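Local coordinates for ferrous iron uptake transporter protein B (Streptococcus thermophilus, PDB 3TAH) that binds guanine nucleotides through its cytosolic G-protein domain, the part present here, and probably powers ferrous iron uptake across the cell membrane, at residues Y134-P139 with E254-M259. The protein carries 1 engineered substitution. Residues are numbered along the deposited sequence; the frame is centred on the assembly and turned at random.
Sequences YHLGVP and ERVCQM
Met259 CB sits over one face of the His135 imidazole, and this pair, with Val256 one helical turn earlier, makes up most of the contact. The CB atom is almost central, 3.8 Å from the centroid of the His135 ring and only 9° off its normal, a CH-pi contact. The sulfur and methyl lie beyond the ring outline, on the CD2/NE2 side, where the bend at the last torsion (chi3 -66°) brings Met259 CE to 3.6 Å from His135 CD2. The sulfur approaches more obliquely than CB: Met259 SD is 4.2 Å from the centroid of the His135 ring, 36° off the normal. The opposite face of the imidazole is taken by Tyr134, whose CD2 stands above the ring centre, so the ring is sandwiched between its neighbour in sequence and the methionine.

His135 ND1 is hydrogen-bonded to the backbone O of Lys131, one turn back in helix 129-136, which limits turning of the ring about CB-CG. Deeper in, Val256 CG1 fits between two residues, 3.8 Å from both His135 CB and Leu136 CG. With CG1 anti to the backbone N, the other methyl, Val256 CG2, is left 3.8 Å from His135 O. Leu136 also packs on Leu97 and Ile112, linking this patch to the core of the G domain.

The contact thus joins the end of helix 129-136, where Gly137 leaves the helix with positive phi, to the last turns of helix 241-259 of the helical domain. No hydrogen bond crosses between the two segments. Their cohesion is largely dispersive, probably with a small electrostatic contribution from the CH-pi and sulfur contacts: a buried aliphatic centre with a more exposed histidine–methionine pair at the outside. Because a carbonyl can only accept, ND1 must carry the hydrogen of its bond to Lys131.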
# COMPACT_ATOMS: atom_id res chain seq x y z
N TYR A 134 -0.97 -2.70 15.98
CA TYR A 134 -0.16 -1.75 16.74
C TYR A 134 1.17 -1.47 16.04
O TYR A 134 1.57 -0.32 15.85
CB TYR A 134 0.11 -2.26 18.17
CG TYR A 134 0.89 -1.25 18.99
CD1 TYR A 134 0.22 -0.35 19.82
CD2 TYR A 134 2.27 -1.17 18.93
CE1 TYR A 134 0.92 0.59 20.57
CE2 TYR A 134 2.99 -0.22 19.67
CZ TYR A 134 2.29 0.65 20.49
OH TYR A 134 2.96 1.60 21.23
N HIS A 135 1.87 -2.53 15.66
CA HIS A 135 3.20 -2.41 15.09
C HIS A 135 3.23 -1.99 13.63
O HIS A 135 4.21 -1.38 13.19
CB HIS A 135 4.00 -3.67 15.39
CG HIS A 135 4.36 -3.78 16.83
ND1 HIS A 135 3.73 -4.65 17.70
CD2 HIS A 135 5.25 -3.08 17.57
CE1 HIS A 135 4.25 -4.50 18.91
NE2 HIS A 135 5.17 -3.56 18.86
N LEU A 136 2.18 -2.29 12.87
CA LEU A 136 2.06 -1.76 11.49
C LEU A 136 1.59 -0.31 11.43
O LEU A 136 1.77 0.34 10.40
CB LEU A 136 1.13 -2.61 10.63
CG LEU A 136 1.65 -3.95 10.14
CD1 LEU A 136 0.53 -4.69 9.39
CD2 LEU A 136 2.89 -3.78 9.23
N GLY A 137 0.98 0.18 12.51
CA GLY A 137 0.43 1.53 12.57
C GLY A 137 -0.81 1.70 11.70
O GLY A 137 -1.09 2.80 11.23
N VAL A 138 -1.55 0.61 11.48
CA VAL A 138 -2.80 0.64 10.71
C VAL A 138 -3.84 -0.24 11.38
O VAL A 138 -3.50 -1.22 12.03
CB VAL A 138 -2.63 0.14 9.27
CG1 VAL A 138 -1.64 1.03 8.51
CG2 VAL A 138 -2.25 -1.35 9.20
N PRO A 139 -5.13 0.11 11.20
CA PRO A 139 -6.17 -0.80 11.68
C PRO A 139 -6.08 -2.15 10.96
O PRO A 139 -5.77 -2.19 9.77
CB PRO A 139 -7.48 -0.09 11.31
CG PRO A 139 -7.11 1.33 11.03
CD PRO A 139 -5.68 1.35 10.64
N GLU A 254 9.58 -8.42 9.03
CA GLU A 254 9.98 -9.47 9.98
C GLU A 254 9.90 -9.02 11.43
O GLU A 254 9.41 -9.78 12.29
CB GLU A 254 11.37 -10.02 9.65
CG GLU A 254 11.42 -10.77 8.32
CD GLU A 254 12.75 -11.43 8.04
OE1 GLU A 254 13.50 -11.76 8.99
OE2 GLU A 254 13.02 -11.63 6.84
N ARG A 255 10.39 -7.80 11.70
CA ARG A 255 10.34 -7.20 13.04
C ARG A 255 8.91 -7.07 13.53
O ARG A 255 8.58 -7.48 14.64
CB ARG A 255 11.02 -5.82 13.08
CG ARG A 255 12.54 -5.81 12.98
CD ARG A 255 13.14 -4.43 13.36
NE ARG A 255 12.73 -3.31 12.50
CZ ARG A 255 13.30 -2.94 11.35
NH1 ARG A 255 14.33 -3.59 10.83
NH2 ARG A 255 12.80 -1.88 10.69
N VAL A 256 8.04 -6.52 12.68
CA VAL A 256 6.62 -6.39 13.02
C VAL A 256 5.99 -7.75 13.31
O VAL A 256 5.32 -7.92 14.35
CB VAL A 256 5.83 -5.69 11.90
CG1 VAL A 256 4.33 -5.76 12.19
CG2 VAL A 256 6.30 -4.24 11.74
N CYS A 257 6.20 -8.73 12.43
CA CYS A 257 5.59 -10.05 12.60
C CYS A 257 6.10 -10.76 13.86
O CYS A 257 5.32 -11.43 14.54
CB CYS A 257 5.74 -10.92 11.35
SG CYS A 257 4.83 -10.25 9.93
N GLN A 258 7.38 -10.61 14.17
CA GLN A 258 7.92 -11.11 15.45
C GLN A 258 7.27 -10.44 16.66
O GLN A 258 6.81 -11.12 17.58
CB GLN A 258 9.44 -10.89 15.53
CG GLN A 258 10.07 -11.35 16.86
CD GLN A 258 11.39 -10.66 17.14
OE1 GLN A 258 12.40 -11.33 17.28
NE2 GLN A 258 11.39 -9.34 17.23
N MET A 259 7.26 -9.10 16.68
CA MET A 259 6.63 -8.34 17.77
C MET A 259 5.11 -8.58 17.86
O MET A 259 4.51 -8.31 18.91
CB MET A 259 6.90 -6.83 17.65
CG MET A 259 8.36 -6.42 17.86
SD MET A 259 8.67 -4.63 17.80
CE MET A 259 8.31 -4.20 16.09